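Local coordinates for hypothetical protein SPy1581 (PDB 1YHF) that is of unknown function but belongs to the cupin superfamily, folding as a small antiparallel beta-sandwich of the kind found in cupin domains, at residues 61-66 against 85-90. Residues are numbered along the deposited sequence; the frame is centred on the assembly and turned at random.
Sequences DAMVTI and GQTIVM
Flat peptide groups of two antiparallel strands, 61-66 and 87-90, lie edge to edge; M63, T65, T87 and V89 stand on one face of the ribbon, A62, V64, I88 and M90 on the other. Across the facing edges, A62-M90 and V64-I88 form the hydrogen-bonded pairs. The V64 N to I88 O bond, 2.8 Å, runs nearly along the C=O axis and is almost straight at 173°, whereas M90 N reaches A62 O from above the carbonyl plane. The ladder runs on beyond the start of strand 87-90 into the preceding residues, where I66 N donates to Q86 O and G85 N to I66 O, the latter 2.9 Å long. On the buried face the chain of M90, selenomethionine in this crystal, bends at chi3 (-67°) and sets its terminal CE against two side chains, 3.6 Å from A62 CB and 3.6 Å from V64 CG2. V64 CB touches I88 CG2 at 4.0 Å. On the more exposed face the obliquely crossing side chains of T65 and T87, each with OG1 anti to its own carbonyl carbon, are hydrogen-bonded hydroxyl to hydroxyl across a non-hydrogen-bonded pair, OG1 to OG1 2.8 Å, either able to donate. Selenomethionine M63 crosses T87 obliquely, its CG 3.8 Å from T87 CG2, before its end leads away. D61 OD1 bonds A92 N and Q86 OE1 bonds A83 N, tying both ends to adjoining chain. Strand 87-90 borders the five-stranded sheet of this cupin sandwich; strand 104-111 flanks 61-68 on its other side, while V64, I88 and M90 pack on I73 of strand 70-75 in the facing sheet.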
loop_
_atom_site.group_PDB
_atom_site.type_symbol
_atom_site.label_atom_id
_atom_site.label_comp_id
_atom_site.label_asym_id
_atom_site.label_seq_id
_atom_site.Cartn_x
_atom_site.Cartn_y
_atom_site.Cartn_z
ATOM N N ASP A 61 7.575 7.944 -6.438
ATOM C CA ASP A 61 8.190 7.149 -5.378
ATOM C C ASP A 61 7.022 6.569 -4.550
ATOM O O ASP A 61 6.065 7.275 -4.220
ATOM C CB ASP A 61 9.112 7.997 -4.480
ATOM C CG ASP A 61 10.453 8.363 -5.141
ATOM O OD1 ASP A 61 10.934 7.630 -6.033
ATOM O OD2 ASP A 61 11.050 9.389 -4.734
ATOM N N ALA A 62 7.121 5.296 -4.215
ATOM C CA ALA A 62 6.038 4.570 -3.581
ATOM C C ALA A 62 6.477 4.064 -2.209
ATOM O O ALA A 62 7.295 3.134 -2.083
ATOM C CB ALA A 62 5.600 3.403 -4.491
HETATM N N MSE A 63 5.947 4.676 -1.162
HETATM C CA MSE A 63 6.371 4.296 0.174
HETATM C C MSE A 63 5.397 3.257 0.693
HETATM O O MSE A 63 4.187 3.463 0.652
HETATM C CB MSE A 63 6.419 5.502 1.100
HETATM C CG MSE A 63 6.838 5.145 2.499
HETATM SE SE MSE A 63 7.178 6.693 3.618
HETATM C CE MSE A 63 5.385 7.478 3.722
ATOM N N VAL A 64 5.953 2.138 1.152
ATOM C CA VAL A 64 5.166 1.036 1.672
ATOM C C VAL A 64 5.426 0.904 3.149
ATOM O O VAL A 64 6.578 0.721 3.556
ATOM C CB VAL A 64 5.549 -0.308 0.993
ATOM C CG1 VAL A 64 4.817 -1.485 1.660
ATOM C CG2 VAL A 64 5.246 -0.262 -0.485
ATOM N N THR A 65 4.355 0.972 3.938
ATOM C CA THR A 65 4.443 0.766 5.371
ATOM C C THR A 65 3.589 -0.458 5.722
ATOM O O THR A 65 2.384 -0.467 5.459
ATOM C CB THR A 65 4.031 2.060 6.121
ATOM O OG1 THR A 65 5.062 3.061 5.948
ATOM C CG2 THR A 65 3.829 1.816 7.571
ATOM N N ILE A 66 4.242 -1.496 6.254
ATOM C CA ILE A 66 3.582 -2.751 6.579
ATOM C C ILE A 66 2.934 -2.635 7.956
ATOM O O ILE A 66 3.597 -2.335 8.970
ATOM C CB ILE A 66 4.541 -3.989 6.424
ATOM C CG1 ILE A 66 5.032 -4.119 4.972
ATOM C CG2 ILE A 66 3.881 -5.309 6.893
ATOM C CD1 ILE A 66 3.962 -4.395 3.950
ATOM N N GLY A 85 5.526 -2.982 11.073
ATOM C CA GLY A 85 6.285 -1.859 11.619
ATOM C C GLY A 85 7.459 -1.394 10.763
ATOM O O GLY A 85 8.180 -0.465 11.135
ATOM N N GLN A 86 7.665 -2.046 9.626
ATOM C CA GLN A 86 8.764 -1.693 8.753
ATOM C C GLN A 86 8.259 -1.007 7.505
ATOM O O GLN A 86 7.120 -1.197 7.089
ATOM C CB GLN A 86 9.624 -2.907 8.400
ATOM C CG GLN A 86 10.316 -3.556 9.602
ATOM C CD GLN A 86 11.057 -4.814 9.229
ATOM O OE1 GLN A 86 10.805 -5.418 8.180
ATOM N NE2 GLN A 86 11.992 -5.218 10.080
ATOM N N THR A 87 9.139 -0.204 6.914
ATOM C CA THR A 87 8.813 0.627 5.790
ATOM C C THR A 87 9.896 0.536 4.706
ATOM O O THR A 87 11.088 0.375 5.002
ATOM C CB THR A 87 8.679 2.121 6.274
ATOM O OG1 THR A 87 7.479 2.269 7.030
ATOM C CG2 THR A 87 8.658 3.091 5.117
ATOM N N ILE A 88 9.479 0.668 3.456
ATOM C CA ILE A 88 10.419 0.737 2.340
ATOM C C ILE A 88 9.901 1.691 1.278
ATOM O O ILE A 88 8.719 1.713 1.018
ATOM C CB ILE A 88 10.717 -0.681 1.738
ATOM C CG1 ILE A 88 11.874 -0.634 0.719
ATOM C CG2 ILE A 88 9.437 -1.366 1.172
ATOM C CD1 ILE A 88 12.513 -1.993 0.522
ATOM N N VAL A 89 10.799 2.470 0.672
ATOM C CA VAL A 89 10.446 3.337 -0.432
ATOM C C VAL A 89 10.940 2.686 -1.703
ATOM O O VAL A 89 12.152 2.481 -1.881
ATOM C CB VAL A 89 11.064 4.763 -0.292
ATOM C CG1 VAL A 89 10.648 5.650 -1.449
ATOM C CG2 VAL A 89 10.659 5.397 1.061
HETATM N N MSE A 90 9.991 2.332 -2.567
HETATM C CA MSE A 90 10.305 1.709 -3.847
HETATM C C MSE A 90 10.446 2.839 -4.855
HETATM O O MSE A 90 9.465 3.548 -5.130
HETATM C CB MSE A 90 9.203 0.727 -4.250
HETATM C CG MSE A 90 8.744 -0.176 -3.109
HETATM SE SE MSE A 90 7.364 -1.453 -3.632
HETATM C CE MSE A 90 5.863 -0.187 -3.984
#